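Local coordinates for protein 6-phospho-beta-glucosidase (Thermotoga maritima, PDB 1UP7) that hydrolyses cellobiose 6'-phosphate to glucose 6-phosphate and glucose, using NAD+ and a manganese ion as cofactors, at residues M177-K188 and K200-K211. Residues are numbered along the deposited sequence; the frame is centred on the assembly and turned at random.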
# COMPACT_ATOMS: atom_id res chain seq x y z
N MET A 177 31.92 -12.09 20.23
CA MET A 177 32.93 -11.63 19.26
C MET A 177 33.54 -10.29 19.68
O MET A 177 34.74 -10.06 19.53
CB MET A 177 32.24 -11.37 17.92
CG MET A 177 32.30 -12.47 16.88
SD MET A 177 31.95 -11.71 15.26
CE MET A 177 33.45 -10.77 15.02
N PHE A 178 32.69 -9.38 20.15
CA PHE A 178 33.09 -7.99 20.40
C PHE A 178 33.19 -7.65 21.88
O PHE A 178 33.36 -6.48 22.22
CB PHE A 178 32.11 -7.00 19.72
CG PHE A 178 32.14 -7.04 18.22
CD1 PHE A 178 33.09 -6.29 17.51
CD2 PHE A 178 31.26 -7.85 17.51
CE1 PHE A 178 33.15 -6.34 16.12
CE2 PHE A 178 31.32 -7.91 16.11
CZ PHE A 178 32.28 -7.16 15.42
N SER A 179 33.08 -8.64 22.76
CA SER A 179 33.25 -8.41 24.20
C SER A 179 32.21 -7.42 24.75
O SER A 179 32.54 -6.53 25.57
CB SER A 179 34.69 -7.93 24.54
OG SER A 179 35.67 -8.86 24.09
N ALA A 180 30.98 -7.58 24.30
CA ALA A 180 29.92 -6.63 24.61
C ALA A 180 28.75 -7.36 25.26
O ALA A 180 28.73 -8.59 25.30
CB ALA A 180 29.46 -5.91 23.32
N ARG A 181 27.78 -6.61 25.76
CA ARG A 181 26.52 -7.18 26.25
C ARG A 181 25.53 -7.42 25.13
O ARG A 181 25.61 -6.82 24.04
CB ARG A 181 25.86 -6.25 27.27
CG ARG A 181 26.65 -6.02 28.54
CD ARG A 181 26.03 -4.95 29.46
NE ARG A 181 26.05 -3.61 28.84
CZ ARG A 181 25.05 -2.73 28.88
NH1 ARG A 181 23.92 -3.02 29.52
NH2 ARG A 181 25.17 -1.54 28.28
N LEU A 182 24.57 -8.29 25.40
CA LEU A 182 23.54 -8.64 24.45
C LEU A 182 22.83 -7.39 23.93
O LEU A 182 22.66 -7.21 22.74
CB LEU A 182 22.51 -9.59 25.10
CG LEU A 182 22.92 -10.98 25.63
CD1 LEU A 182 21.65 -11.67 26.12
CD2 LEU A 182 23.62 -11.88 24.61
N GLU A 183 22.44 -6.51 24.84
CA GLU A 183 21.69 -5.33 24.48
C GLU A 183 22.51 -4.29 23.70
O GLU A 183 21.94 -3.38 23.11
CB GLU A 183 21.03 -4.70 25.71
CG GLU A 183 22.01 -4.32 26.81
CD GLU A 183 21.42 -3.35 27.81
OE1 GLU A 183 20.25 -3.55 28.23
OE2 GLU A 183 22.12 -2.38 28.18
N ASP A 184 23.83 -4.45 23.66
CA ASP A 184 24.69 -3.61 22.83
C ASP A 184 24.60 -3.97 21.36
O ASP A 184 25.04 -3.19 20.51
CB ASP A 184 26.15 -3.71 23.28
CG ASP A 184 26.37 -3.28 24.73
OD1 ASP A 184 25.62 -2.41 25.23
OD2 ASP A 184 27.30 -3.74 25.44
N VAL A 185 24.04 -5.14 21.06
CA VAL A 185 23.96 -5.64 19.70
C VAL A 185 22.62 -5.28 19.10
O VAL A 185 21.58 -5.66 19.62
CB VAL A 185 24.10 -7.18 19.62
CG1 VAL A 185 24.09 -7.59 18.14
CG2 VAL A 185 25.38 -7.65 20.34
N PHE A 186 22.64 -4.61 17.96
CA PHE A 186 21.41 -4.22 17.29
C PHE A 186 21.50 -4.60 15.81
O PHE A 186 22.49 -4.36 15.15
CB PHE A 186 21.20 -2.70 17.55
CG PHE A 186 19.94 -2.14 16.94
CD1 PHE A 186 19.94 -1.67 15.63
CD2 PHE A 186 18.77 -2.06 17.69
CE1 PHE A 186 18.77 -1.15 15.05
CE2 PHE A 186 17.60 -1.54 17.13
CZ PHE A 186 17.60 -1.07 15.80
N LEU A 187 20.45 -5.23 15.31
CA LEU A 187 20.45 -5.86 14.00
C LEU A 187 19.41 -5.29 13.04
O LEU A 187 18.30 -4.93 13.46
CB LEU A 187 20.13 -7.35 14.18
CG LEU A 187 21.20 -8.40 14.53
CD1 LEU A 187 22.53 -7.88 15.02
CD2 LEU A 187 20.64 -9.40 15.48
N LYS A 188 19.75 -5.21 11.76
CA LYS A 188 18.70 -5.24 10.76
C LYS A 188 18.46 -6.71 10.44
O LYS A 188 19.30 -7.38 9.82
CB LYS A 188 19.00 -4.41 9.51
CG LYS A 188 17.83 -4.44 8.55
CD LYS A 188 18.05 -3.55 7.36
CE LYS A 188 17.06 -3.88 6.25
NZ LYS A 188 17.05 -2.75 5.26
N LYS A 200 22.43 -6.05 8.48
CA LYS A 200 23.35 -5.13 9.17
C LYS A 200 23.57 -5.56 10.61
O LYS A 200 22.66 -6.07 11.26
CB LYS A 200 22.83 -3.66 9.13
CG LYS A 200 22.46 -3.15 7.71
CD LYS A 200 23.28 -1.96 7.25
CE LYS A 200 24.23 -2.29 6.08
NZ LYS A 200 25.56 -1.50 6.23
N VAL A 201 24.77 -5.35 11.11
CA VAL A 201 25.08 -5.60 12.50
C VAL A 201 25.71 -4.37 13.12
O VAL A 201 26.68 -3.82 12.59
CB VAL A 201 26.04 -6.79 12.72
CG1 VAL A 201 26.32 -6.95 14.21
CG2 VAL A 201 25.42 -8.05 12.21
N PHE A 202 25.14 -3.94 14.23
CA PHE A 202 25.66 -2.83 15.00
C PHE A 202 26.01 -3.30 16.41
O PHE A 202 25.22 -3.99 17.06
CB PHE A 202 24.62 -1.69 15.12
CG PHE A 202 24.23 -1.04 13.81
CD1 PHE A 202 23.16 -1.55 13.05
CD2 PHE A 202 24.88 0.10 13.37
CE1 PHE A 202 22.79 -0.93 11.85
CE2 PHE A 202 24.51 0.73 12.16
CZ PHE A 202 23.47 0.21 11.41
N VAL A 203 27.19 -2.92 16.89
CA VAL A 203 27.60 -3.19 18.26
C VAL A 203 27.98 -1.86 18.91
O VAL A 203 28.88 -1.15 18.44
CB VAL A 203 28.79 -4.17 18.34
CG1 VAL A 203 29.37 -4.19 19.78
CG2 VAL A 203 28.34 -5.55 17.89
N LYS A 204 27.28 -1.53 19.99
CA LYS A 204 27.43 -0.20 20.62
C LYS A 204 27.35 0.97 19.60
O LYS A 204 28.09 1.96 19.72
CB LYS A 204 28.72 -0.11 21.45
CG LYS A 204 28.68 -0.89 22.76
CD LYS A 204 30.05 -0.90 23.44
CE LYS A 204 30.10 -1.97 24.53
NZ LYS A 204 31.42 -2.03 25.23
N GLY A 205 26.47 0.84 18.61
CA GLY A 205 26.29 1.85 17.59
C GLY A 205 27.23 1.79 16.41
O GLY A 205 26.92 2.41 15.40
N GLU A 206 28.35 1.09 16.51
CA GLU A 206 29.23 0.94 15.35
C GLU A 206 28.70 -0.14 14.40
O GLU A 206 28.33 -1.23 14.83
CB GLU A 206 30.69 0.67 15.74
CG GLU A 206 31.57 0.49 14.50
CD GLU A 206 33.01 0.05 14.77
OE1 GLU A 206 33.45 0.06 15.95
OE2 GLU A 206 33.71 -0.31 13.78
N ASP A 207 28.66 0.19 13.11
CA ASP A 207 28.43 -0.76 12.03
C ASP A 207 29.65 -1.69 11.88
O ASP A 207 30.72 -1.28 11.42
CB ASP A 207 28.13 0.00 10.73
CG ASP A 207 27.62 -0.90 9.62
OD1 ASP A 207 27.83 -2.14 9.67
OD2 ASP A 207 27.01 -0.46 8.62
N VAL A 208 29.46 -2.95 12.27
CA VAL A 208 30.51 -3.96 12.26
C VAL A 208 30.17 -5.08 11.30
O VAL A 208 30.79 -6.15 11.34
CB VAL A 208 30.69 -4.52 13.67
CG1 VAL A 208 31.25 -3.44 14.59
CG2 VAL A 208 29.36 -5.08 14.23
N THR A 209 29.18 -4.83 10.44
CA THR A 209 28.71 -5.80 9.44
C THR A 209 29.87 -6.48 8.67
O THR A 209 29.92 -7.72 8.62
CB THR A 209 27.70 -5.14 8.48
OG1 THR A 209 26.70 -4.46 9.24
CG2 THR A 209 26.91 -6.19 7.69
N GLU A 210 30.78 -5.68 8.11
CA GLU A 210 31.93 -6.16 7.34
C GLU A 210 32.77 -7.12 8.17
O GLU A 210 33.10 -8.22 7.71
CB GLU A 210 32.82 -4.99 6.85
CG GLU A 210 32.45 -4.38 5.49
CD GLU A 210 31.78 -5.37 4.53
OE1 GLU A 210 32.46 -6.30 4.00
OE2 GLU A 210 30.56 -5.24 4.30
N LYS A 211 33.10 -6.69 9.39
CA LYS A 211 33.90 -7.46 10.34
C LYS A 211 33.27 -8.80 10.63
O LYS A 211 33.97 -9.80 10.77
CB LYS A 211 34.03 -6.68 11.64
CG LYS A 211 35.19 -5.74 11.69
CD LYS A 211 35.06 -4.79 12.89
CE LYS A 211 36.08 -3.67 12.78
NZ LYS A 211 35.44 -2.41 13.23
O HOH W 1 24.53 -1.15 18.55
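Phe178 brings its ring against two valines of 200-211. Phe178 CZ lies 3.5 Å from Val208 CB, the two side chains coming from opposite directions. Phe178 CD2 meets Val203 CG2 at 3.7 Å. With CG anti to the carbonyl carbon (chi1 -67°), the ring extends from the end of helix 166-177 to the start of helix 209-216, where Lys211 CD reaches its edge. With an alanine here, Val203 and Val208 would probably lose their aromatic partner and a gap would open between the two helix ends. Ala180 CB touches the other methyl of Val203, CG1.

Strands 185-190 and 195-203 form an antiparallel beta hairpin. Phe186 and Phe202 are a hydrogen-bonded pair: Phe186 N to Phe202 O is 2.8 Å and nearly straight (171°), and Phe202 N returns the bond to Phe186 O. Their side chains lie side by side, Phe186 CD1 to Phe202 CD1 4.1 Å. Val185, Leu187, Val201 and Val203 point to the opposite face.

Beyond the strands, Lys204 N bonds to Asp184 O at 2.8 Å. A water lies 2.9 Å from Asp184 O and accepts from Gly205 N. Lys204 is within a type I' turn from Val203 to Glu206. Its extended chain runs alongside Asp184, Lys204 CE 3.4 Å from Asp184 OD2. That carboxylate oxygen is held by Arg181 N, which meets it from above the carboxylate plane.

Further out, Ile171 and Ile174 of helix 166-177 pack on Leu187, Val185 and Val203. On the phenylalanine face, Arg344 of the second subunit makes a cation-pi contact with Phe202, and His346 of that subunit meets the Phe186 ring.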